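Local coordinates for thiamine-monophosphate kinase (Stenotrophomonas maltophilia, PDB 6XEP), which probably uses ATP to phosphorylate thiamine monophosphate, yielding thiamine diphosphate, the active form of vitamin B1, in the last step of its biosynthesis, at residues 17-22 against 113-118; 67-72 against 201-206. All blocks are in the same frame, centred on the assembly; numbering follows the deposited sequence.

Contact 1 (17-22 against 113-118); sequences IDRIRA and GFFALA
Arg19 passes obliquely across Phe115, meeting its CD2-CE2-CZ side, and its side chain, in one of two deposited conformers, can be followed atom by atom. CB comes first, with Arg19 CB 3.6 Å from Phe115 CE2 in an approach that is oblique to the ring. Arg19 CD follows, 4.0 Å from Phe115 CD2. The bend at chi3 (-82°) then carries NE and the guanidinium along the CD2-CE2 side, with Arg19 NE 3.8 Å from Phe115 CE2. At the tip Phe115 CD2 sits over one face of the guanidinium, near its rim, 3.8 Å from both Arg19 CZ and Arg19 NH2. The two planes are 58° apart, so the groups are not stacked flat. The pairing joins helix 17-24, from the N-terminal region, to helix 104-120, which lies on the four-stranded sheet of the PurM-like N-terminal domain; the nearest CA atoms, those of Arg19 and Phe115, are still 8.5 Å apart, and side chains alone bridge that distance. In this conformer helix 104-120 also binds the guanidinium: NH2 forms a salt bridge with Asp112 and NH1 a hydrogen bond to the carbonyl oxygen of Glu108, one turn apart. Phe115 is also in cation-pi contact with Arg23. Toward strand 124-132, Ile20 reaches the ring at its edge, Ile20 CG1 being 4.1 Å from Phe115 CZ, and the same isoleucine packs on Leu125.

Contact 2 (67-72 against 201-206); sequences RAFDIG and LLRPTP
Asp70 has CG opposite its carbonyl carbon (chi1 -57°), which aims the carboxylate at segment 201-206, while Arg203, extended from CG to NE, reaches out to it. The resulting salt bridge rests mainly on one bond: Arg203 NE lies 2.8 Å from Asp70 OD1, with an N-H...O angle of 163°. OD1 sits in the guanidinium plane and is met nearly along its C-O axis. A second bond to the same oxygen, Arg203 NH2 to Asp70 OD1 at 3.3 Å, is weak, so this is not a two-oxygen, two-nitrogen pairing. Phe69 packs on the guanidinium, its edge atom CE1 over one face, with Phe69 CE1 3.4 Å from Arg203 NE and the planes 73° apart. The contact spans the two domains of the PurM-like fold: the first turn of helix 68-85 belongs to the N-terminal domain, and the end of helix 192-202, with the loop that Arg203 begins, to the C-terminal one. Deeper in, Leu202 packs beside the carboxylate, Leu202 CD1 being 3.7 Å from Asp70 OD2. Asp70 O and Leu202 O come within 3.6 Å of each other, and a water donates to both, at 2.8 Å to Leu202 O and more weakly to Asp70 O. Further along, Pro204 O accepts a hydrogen bond from Trp73 NE1.

The two contacts have centres 15 Å apart and meet through helices 68-85 and 104-120, which pack against each other. Gly113 N is 3.3 Å from Phe69 CD2, and Leu117 CD1 reaches Pro206 CD at 4.0 Å. Along the chain their segments alternate: 17-22, 67-72, 113-118, then 201-206. Contact 1 attaches the N-terminal helix 17-24 to one flank of the N-terminal domain, whereas contact 2 joins that domain to the C-terminal one, giving a continuous packed path from the N-terminal helix to the domain interface. Contact 2 lies nearer the centre of the chain, about 10 Å from it measured between centres, against 18 Å for contact 1.

Contact 1 (17-22 against 113-118)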
ATOM      1  N   ILE A  17       4.708  -0.798 -17.062  1.00 21.56           N
ATOM      2  CA  ILE A  17       4.687   0.661 -17.183  1.00 21.23           C
ATOM      3  C   ILE A  17       3.999   1.107 -18.473  1.00 19.59           C
ATOM      4  O   ILE A  17       3.317   2.141 -18.500  1.00 17.26           O
ATOM      5  CB  ILE A  17       6.112   1.236 -17.076  1.00 25.23           C
ATOM      6  CG1 ILE A  17       6.034   2.761 -17.031  1.00 19.84           C
ATOM      7  CG2 ILE A  17       6.955   0.784 -18.218  1.00 24.12           C
ATOM      8  CD1 ILE A  17       5.282   3.257 -15.828  1.00 23.56           C
ATOM      9  N   ASP A  18       4.159   0.356 -19.566  1.00 19.91           N
ATOM     10  CA  ASP A  18       3.527   0.790 -20.812  1.00 23.62           C
ATOM     11  C   ASP A  18       2.009   0.788 -20.677  1.00 18.91           C
ATOM     12  O   ASP A  18       1.330   1.739 -21.083  1.00 17.60           O
ATOM     13  CB  ASP A  18       3.964  -0.099 -21.977  1.00 27.44           C
ATOM     14  CG  ASP A  18       5.430   0.076 -22.318  1.00 42.14           C
ATOM     15  OD1 ASP A  18       5.952   1.208 -22.164  1.00 35.80           O
ATOM     16  OD2 ASP A  18       6.071  -0.916 -22.736  1.00 39.67           O
ATOM     17  N   ARG A  19       1.455  -0.277 -20.112  1.00 14.92           N
ATOM     18  CA  ARG A  19       0.013  -0.303 -19.910  0.53 18.41           C
ATOM     19  C   ARG A  19      -0.422   0.707 -18.852  1.00 15.99           C
ATOM     20  O   ARG A  19      -1.507   1.289 -18.971  1.00 16.20           O
ATOM     21  CB  ARG A  19      -0.438  -1.722 -19.566  0.53 17.82           C
ATOM     22  CG  ARG A  19      -0.351  -2.668 -20.778  0.53 18.41           C
ATOM     23  CD  ARG A  19      -1.120  -3.961 -20.522  0.53 19.76           C
ATOM     24  NE  ARG A  19      -0.350  -4.924 -19.742  0.53 17.08           N
ATOM     25  CZ  ARG A  19      -0.823  -6.101 -19.339  0.53 17.61           C
ATOM     26  NH1 ARG A  19      -0.062  -6.921 -18.629  0.53 19.67           N
ATOM     27  NH2 ARG A  19      -2.066  -6.462 -19.643  0.53 14.45           N
ATOM     28  N   ILE A  20       0.414   0.961 -17.835  1.00 13.13           N
ATOM     29  CA  ILE A  20       0.101   2.019 -16.875  1.00 14.16           C
ATOM     30  C   ILE A  20      -0.030   3.360 -17.587  1.00 13.69           C
ATOM     31  O   ILE A  20      -1.026   4.073 -17.428  1.00 17.87           O
ATOM     32  CB  ILE A  20       1.167   2.083 -15.770  1.00 12.73           C
ATOM     33  CG1 ILE A  20       1.013   0.891 -14.816  1.00 14.99           C
ATOM     34  CG2 ILE A  20       1.044   3.415 -14.969  1.00 17.56           C
ATOM     35  CD1 ILE A  20       2.206   0.689 -13.936  1.00 20.79           C
ATOM     36  N   ARG A  21       0.982   3.727 -18.381  1.00 20.03           N
ATOM     37  CA  ARG A  21       0.966   5.032 -19.035  1.00 16.71           C
ATOM     38  C   ARG A  21      -0.181   5.149 -20.030  1.00 23.44           C
ATOM     39  O   ARG A  21      -0.765   6.225 -20.185  1.00 24.19           O
ATOM     40  CB  ARG A  21       2.291   5.300 -19.749  1.00 16.50           C
ATOM     41  CG  ARG A  21       3.479   5.518 -18.836  1.00 19.81           C
ATOM     42  CD  ARG A  21       4.738   5.748 -19.679  1.00 27.87           C
ATOM     43  NE  ARG A  21       5.954   5.635 -18.879  1.00 33.23           N
ATOM     44  CZ  ARG A  21       7.164   5.421 -19.391  1.00 41.33           C
ATOM     45  NH1 ARG A  21       7.329   5.296 -20.706  1.00 46.63           N
ATOM     46  NH2 ARG A  21       8.214   5.329 -18.586  1.00 44.93           N
ATOM     47  N   ALA A  22      -0.510   4.057 -20.728  1.00 17.68           N
ATOM     48  CA  ALA A  22      -1.605   4.120 -21.684  1.00 19.30           C
ATOM     49  C   ALA A  22      -2.881   4.576 -20.996  1.00 23.88           C
ATOM     50  O   ALA A  22      -3.700   5.294 -21.591  1.00 24.60           O
ATOM     51  CB  ALA A  22      -1.793   2.754 -22.341  1.00 25.54           C
ATOM     52  N   GLY A 113      -5.058  -9.570 -15.611  1.00 13.59           N
ATOM     53  CA  GLY A 113      -6.202  -9.675 -14.739  1.00 15.55           C
ATOM     54  C   GLY A 113      -6.459  -8.411 -13.954  1.00 12.61           C
ATOM     55  O   GLY A 113      -7.606  -8.002 -13.767  1.00 11.61           O
ATOM     56  N   PHE A 114      -5.368  -7.780 -13.515  1.00 12.87           N
ATOM     57  CA  PHE A 114      -5.462  -6.510 -12.814  1.00 12.18           C
ATOM     58  C   PHE A 114      -6.158  -5.462 -13.678  1.00 14.36           C
ATOM     59  O   PHE A 114      -7.143  -4.841 -13.254  1.00 12.52           O
ATOM     60  CB  PHE A 114      -4.064  -6.056 -12.402  1.00 14.45           C
ATOM     61  CG  PHE A 114      -4.072  -4.928 -11.420  1.00 15.74           C
ATOM     62  CD1 PHE A 114      -4.125  -3.626 -11.860  1.00 18.51           C
ATOM     63  CD2 PHE A 114      -4.044  -5.175 -10.059  1.00 21.05           C
ATOM     64  CE1 PHE A 114      -4.155  -2.578 -10.957  1.00 26.01           C
ATOM     65  CE2 PHE A 114      -4.067  -4.132  -9.161  1.00 21.82           C
ATOM     66  CZ  PHE A 114      -4.120  -2.841  -9.616  1.00 20.86           C
ATOM     67  N   PHE A 115      -5.661  -5.261 -14.906  1.00 12.69           N
ATOM     68  CA  PHE A 115      -6.229  -4.237 -15.771  1.00 13.92           C
ATOM     69  C   PHE A 115      -7.594  -4.636 -16.288  1.00 14.54           C
ATOM     70  O   PHE A 115      -8.429  -3.762 -16.527  1.00 15.64           O
ATOM     71  CB  PHE A 115      -5.304  -3.939 -16.959  1.00 14.32           C
ATOM     72  CG  PHE A 115      -4.009  -3.291 -16.566  1.00 15.86           C
ATOM     73  CD1 PHE A 115      -4.003  -2.089 -15.866  1.00 16.72           C
ATOM     74  CD2 PHE A 115      -2.795  -3.893 -16.883  1.00 15.74           C
ATOM     75  CE1 PHE A 115      -2.798  -1.481 -15.506  1.00 17.09           C
ATOM     76  CE2 PHE A 115      -1.586  -3.288 -16.537  1.00 18.99           C
ATOM     77  CZ  PHE A 115      -1.592  -2.082 -15.842  1.00 17.88           C
ATOM     78  N   ALA A 116      -7.848  -5.935 -16.480  1.00 14.11           N
ATOM     79  CA  ALA A 116      -9.187  -6.326 -16.910  1.00 16.77           C
ATOM     80  C   ALA A 116     -10.233  -5.796 -15.944  1.00 15.48           C
ATOM     81  O   ALA A 116     -11.258  -5.250 -16.365  1.00 16.95           O
ATOM     82  CB  ALA A 116      -9.307  -7.845 -17.039  1.00 16.53           C
ATOM     83  N   LEU A 117      -9.983  -5.930 -14.640  1.00 16.18           N
ATOM     84  CA  LEU A 117     -10.920  -5.412 -13.644  1.00 15.50           C
ATOM     85  C   LEU A 117     -10.773  -3.903 -13.446  1.00 13.12           C
ATOM     86  O   LEU A 117     -11.775  -3.191 -13.362  1.00 14.67           O
ATOM     87  CB  LEU A 117     -10.721  -6.146 -12.318  1.00 11.34           C
ATOM     88  CG  LEU A 117     -11.603  -5.671 -11.173  1.00 12.58           C
ATOM     89  CD1 LEU A 117     -13.072  -5.845 -11.504  1.00 16.88           C
ATOM     90  CD2 LEU A 117     -11.222  -6.439  -9.897  1.00 13.11           C
ATOM     91  N   ALA A 118      -9.535  -3.404 -13.382  1.00 15.82           N
ATOM     92  CA  ALA A 118      -9.311  -1.983 -13.137  1.00 14.95           C
ATOM     93  C   ALA A 118      -9.981  -1.116 -14.192  1.00 17.94           C
ATOM     94  O   ALA A 118     -10.574  -0.081 -13.862  1.00 16.69           O
ATOM     95  CB  ALA A 118      -7.812  -1.683 -13.099  1.00 14.59           C
TER

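Contact 2 (67-72 against 201-206)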
ATOM      1  N   ARG A  67      -3.865 -19.148 -10.850  1.00 14.45           N
ATOM      2  CA  ARG A  67      -3.128 -18.590 -11.983  1.00 14.30           C
ATOM      3  C   ARG A  67      -2.927 -17.085 -11.835  1.00 14.13           C
ATOM      4  O   ARG A  67      -3.691 -16.391 -11.164  1.00 13.03           O
ATOM      5  CB  ARG A  67      -3.864 -18.883 -13.292  1.00 13.16           C
ATOM      6  CG  ARG A  67      -3.953 -20.373 -13.637  1.00 16.63           C
ATOM      7  CD  ARG A  67      -2.630 -20.946 -14.023  1.00 17.46           C
ATOM      8  NE  ARG A  67      -2.159 -20.376 -15.285  1.00 21.08           N
ATOM      9  CZ  ARG A  67      -2.523 -20.817 -16.483  1.00 21.94           C
ATOM     10  NH1 ARG A  67      -3.366 -21.840 -16.593  1.00 21.31           N
ATOM     11  NH2 ARG A  67      -2.043 -20.235 -17.572  1.00 18.90           N
ATOM     12  N   ALA A  68      -1.877 -16.578 -12.492  1.00 13.55           N
ATOM     13  CA  ALA A  68      -1.509 -15.163 -12.383  1.00 12.68           C
ATOM     14  C   ALA A  68      -2.673 -14.219 -12.694  1.00 12.52           C
ATOM     15  O   ALA A  68      -2.893 -13.233 -11.981  1.00 12.19           O
ATOM     16  CB  ALA A  68      -0.324 -14.880 -13.317  1.00 13.78           C
ATOM     17  N   PHE A  69      -3.408 -14.473 -13.786  1.00 13.50           N
ATOM     18  CA  PHE A  69      -4.530 -13.588 -14.118  1.00 12.85           C
ATOM     19  C   PHE A  69      -5.515 -13.490 -12.960  1.00 14.81           C
ATOM     20  O   PHE A  69      -6.005 -12.407 -12.637  1.00 12.66           O
ATOM     21  CB  PHE A  69      -5.235 -14.095 -15.383  1.00 14.34           C
ATOM     22  CG  PHE A  69      -6.428 -13.266 -15.808  1.00 12.85           C
ATOM     23  CD1 PHE A  69      -7.670 -13.463 -15.240  1.00 14.50           C
ATOM     24  CD2 PHE A  69      -6.306 -12.336 -16.821  1.00 14.40           C
ATOM     25  CE1 PHE A  69      -8.755 -12.706 -15.627  1.00 18.36           C
ATOM     26  CE2 PHE A  69      -7.385 -11.578 -17.237  1.00 17.20           C
ATOM     27  CZ  PHE A  69      -8.612 -11.762 -16.635  1.00 15.76           C
ATOM     28  N   ASP A  70      -5.835 -14.616 -12.336  1.00 12.74           N
ATOM     29  CA  ASP A  70      -6.828 -14.606 -11.258  1.00 12.48           C
ATOM     30  C   ASP A  70      -6.294 -13.932 -10.005  1.00 14.76           C
ATOM     31  O   ASP A  70      -7.054 -13.281  -9.276  1.00 11.71           O
ATOM     32  CB  ASP A  70      -7.255 -16.046 -10.990  1.00 15.18           C
ATOM     33  CG  ASP A  70      -7.795 -16.702 -12.242  1.00 17.78           C
ATOM     34  OD1 ASP A  70      -8.552 -16.017 -12.966  1.00 16.24           O
ATOM     35  OD2 ASP A  70      -7.450 -17.875 -12.528  1.00 17.30           O
ATOM     36  N   ILE A  71      -4.995 -14.075  -9.739  1.00 13.65           N
ATOM     37  CA  ILE A  71      -4.385 -13.351  -8.631  1.00 12.48           C
ATOM     38  C   ILE A  71      -4.464 -11.852  -8.877  1.00 14.36           C
ATOM     39  O   ILE A  71      -4.778 -11.074  -7.968  1.00 12.49           O
ATOM     40  CB  ILE A  71      -2.931 -13.814  -8.423  1.00 13.21           C
ATOM     41  CG1 ILE A  71      -2.899 -15.289  -8.033  1.00 14.14           C
ATOM     42  CG2 ILE A  71      -2.277 -12.999  -7.327  1.00 16.38           C
ATOM     43  CD1 ILE A  71      -1.482 -15.858  -8.014  1.00 16.14           C
ATOM     44  N   GLY A  72      -4.176 -11.420 -10.108  1.00 12.45           N
ATOM     45  CA  GLY A  72      -4.272 -10.002 -10.424  1.00 12.84           C
ATOM     46  C   GLY A  72      -5.679  -9.460 -10.272  1.00 14.47           C
ATOM     47  O   GLY A  72      -5.890  -8.392  -9.681  1.00 15.96           O
ATOM     48  N   LEU A 201     -14.895 -18.014  -6.707  1.00 14.43           N
ATOM     49  CA  LEU A 201     -13.750 -17.997  -5.806  1.00 13.13           C
ATOM     50  C   LEU A 201     -12.596 -17.212  -6.417  1.00 11.40           C
ATOM     51  O   LEU A 201     -11.959 -16.395  -5.739  1.00 13.65           O
ATOM     52  CB  LEU A 201     -13.303 -19.431  -5.486  1.00 12.46           C
ATOM     53  CG  LEU A 201     -12.035 -19.543  -4.620  1.00 13.73           C
ATOM     54  CD1 LEU A 201     -12.200 -18.834  -3.280  1.00 17.05           C
ATOM     55  CD2 LEU A 201     -11.622 -20.994  -4.411  1.00 18.67           C
ATOM     56  N   LEU A 202     -12.296 -17.470  -7.699  1.00 13.06           N
ATOM     57  CA  LEU A 202     -11.096 -16.900  -8.310  1.00 13.16           C
ATOM     58  C   LEU A 202     -11.294 -15.448  -8.720  1.00 12.85           C
ATOM     59  O   LEU A 202     -10.366 -14.639  -8.607  1.00 14.01           O
ATOM     60  CB  LEU A 202     -10.685 -17.719  -9.538  1.00 12.87           C
ATOM     61  CG  LEU A 202     -10.313 -19.171  -9.256  1.00 15.73           C
ATOM     62  CD1 LEU A 202      -9.926 -19.808 -10.583  1.00 17.91           C
ATOM     63  CD2 LEU A 202      -9.170 -19.243  -8.256  1.00 22.02           C
ATOM     64  N   ARG A 203     -12.480 -15.096  -9.208  1.00 11.76           N
ATOM     65  CA  ARG A 203     -12.716 -13.772  -9.783  1.00 12.44           C
ATOM     66  C   ARG A 203     -14.010 -13.191  -9.230  1.00 13.42           C
ATOM     67  O   ARG A 203     -14.988 -13.026  -9.976  1.00 16.93           O
ATOM     68  CB  ARG A 203     -12.795 -13.837 -11.307  1.00 14.48           C
ATOM     69  CG  ARG A 203     -11.515 -14.186 -12.020  1.00 15.72           C
ATOM     70  CD  ARG A 203     -11.753 -14.118 -13.555  1.00 19.11           C
ATOM     71  NE  ARG A 203     -10.827 -15.032 -14.194  1.00 24.50           N
ATOM     72  CZ  ARG A 203     -11.047 -15.651 -15.334  1.00 25.09           C
ATOM     73  NH1 ARG A 203     -12.175 -15.445 -16.005  1.00 29.79           N
ATOM     74  NH2 ARG A 203     -10.118 -16.464 -15.814  1.00 29.30           N
ATOM     75  N   PRO A 204     -14.044 -12.851  -7.949  1.00 14.34           N
ATOM     76  CA  PRO A 204     -15.253 -12.224  -7.389  1.00 15.16           C
ATOM     77  C   PRO A 204     -15.520 -10.888  -8.075  1.00 16.22           C
ATOM     78  O   PRO A 204     -14.599 -10.223  -8.548  1.00 15.98           O
ATOM     79  CB  PRO A 204     -14.900 -12.041  -5.906  1.00 16.36           C
ATOM     80  CG  PRO A 204     -13.407 -11.910  -5.886  1.00 15.04           C
ATOM     81  CD  PRO A 204     -12.948 -12.897  -6.963  1.00 13.38           C
ATOM     82  N   THR A 205     -16.801 -10.480  -8.109  1.00 15.30           N
ATOM     83  CA  THR A 205     -17.171  -9.236  -8.785  1.00 14.65           C
ATOM     84  C   THR A 205     -17.443  -8.131  -7.764  1.00 13.12           C
ATOM     85  O   THR A 205     -18.477  -8.189  -7.067  1.00 15.11           O
ATOM     86  CB  THR A 205     -18.400  -9.455  -9.669  1.00 16.39           C
ATOM     87  OG1 THR A 205     -18.141 -10.533 -10.587  1.00 16.15           O
ATOM     88  CG2 THR A 205     -18.698  -8.189 -10.476  1.00 16.59           C
ATOM     89  N   PRO A 206     -16.590  -7.111  -7.642  1.00 13.61           N
ATOM     90  CA  PRO A 206     -16.873  -6.044  -6.672  1.00 16.55           C
ATOM     91  C   PRO A 206     -18.040  -5.202  -7.154  1.00 16.42           C
ATOM     92  O   PRO A 206     -18.103  -4.845  -8.326  1.00 14.73           O
ATOM     93  CB  PRO A 206     -15.573  -5.238  -6.630  1.00 16.32           C
ATOM     94  CG  PRO A 206     -14.975  -5.408  -8.035  1.00 18.53           C
ATOM     95  CD  PRO A 206     -15.347  -6.854  -8.409  1.00 14.63           C
TER
HETATM   96  O   HOH W   1      -7.969 -15.495  -7.479  1.00 11.37           O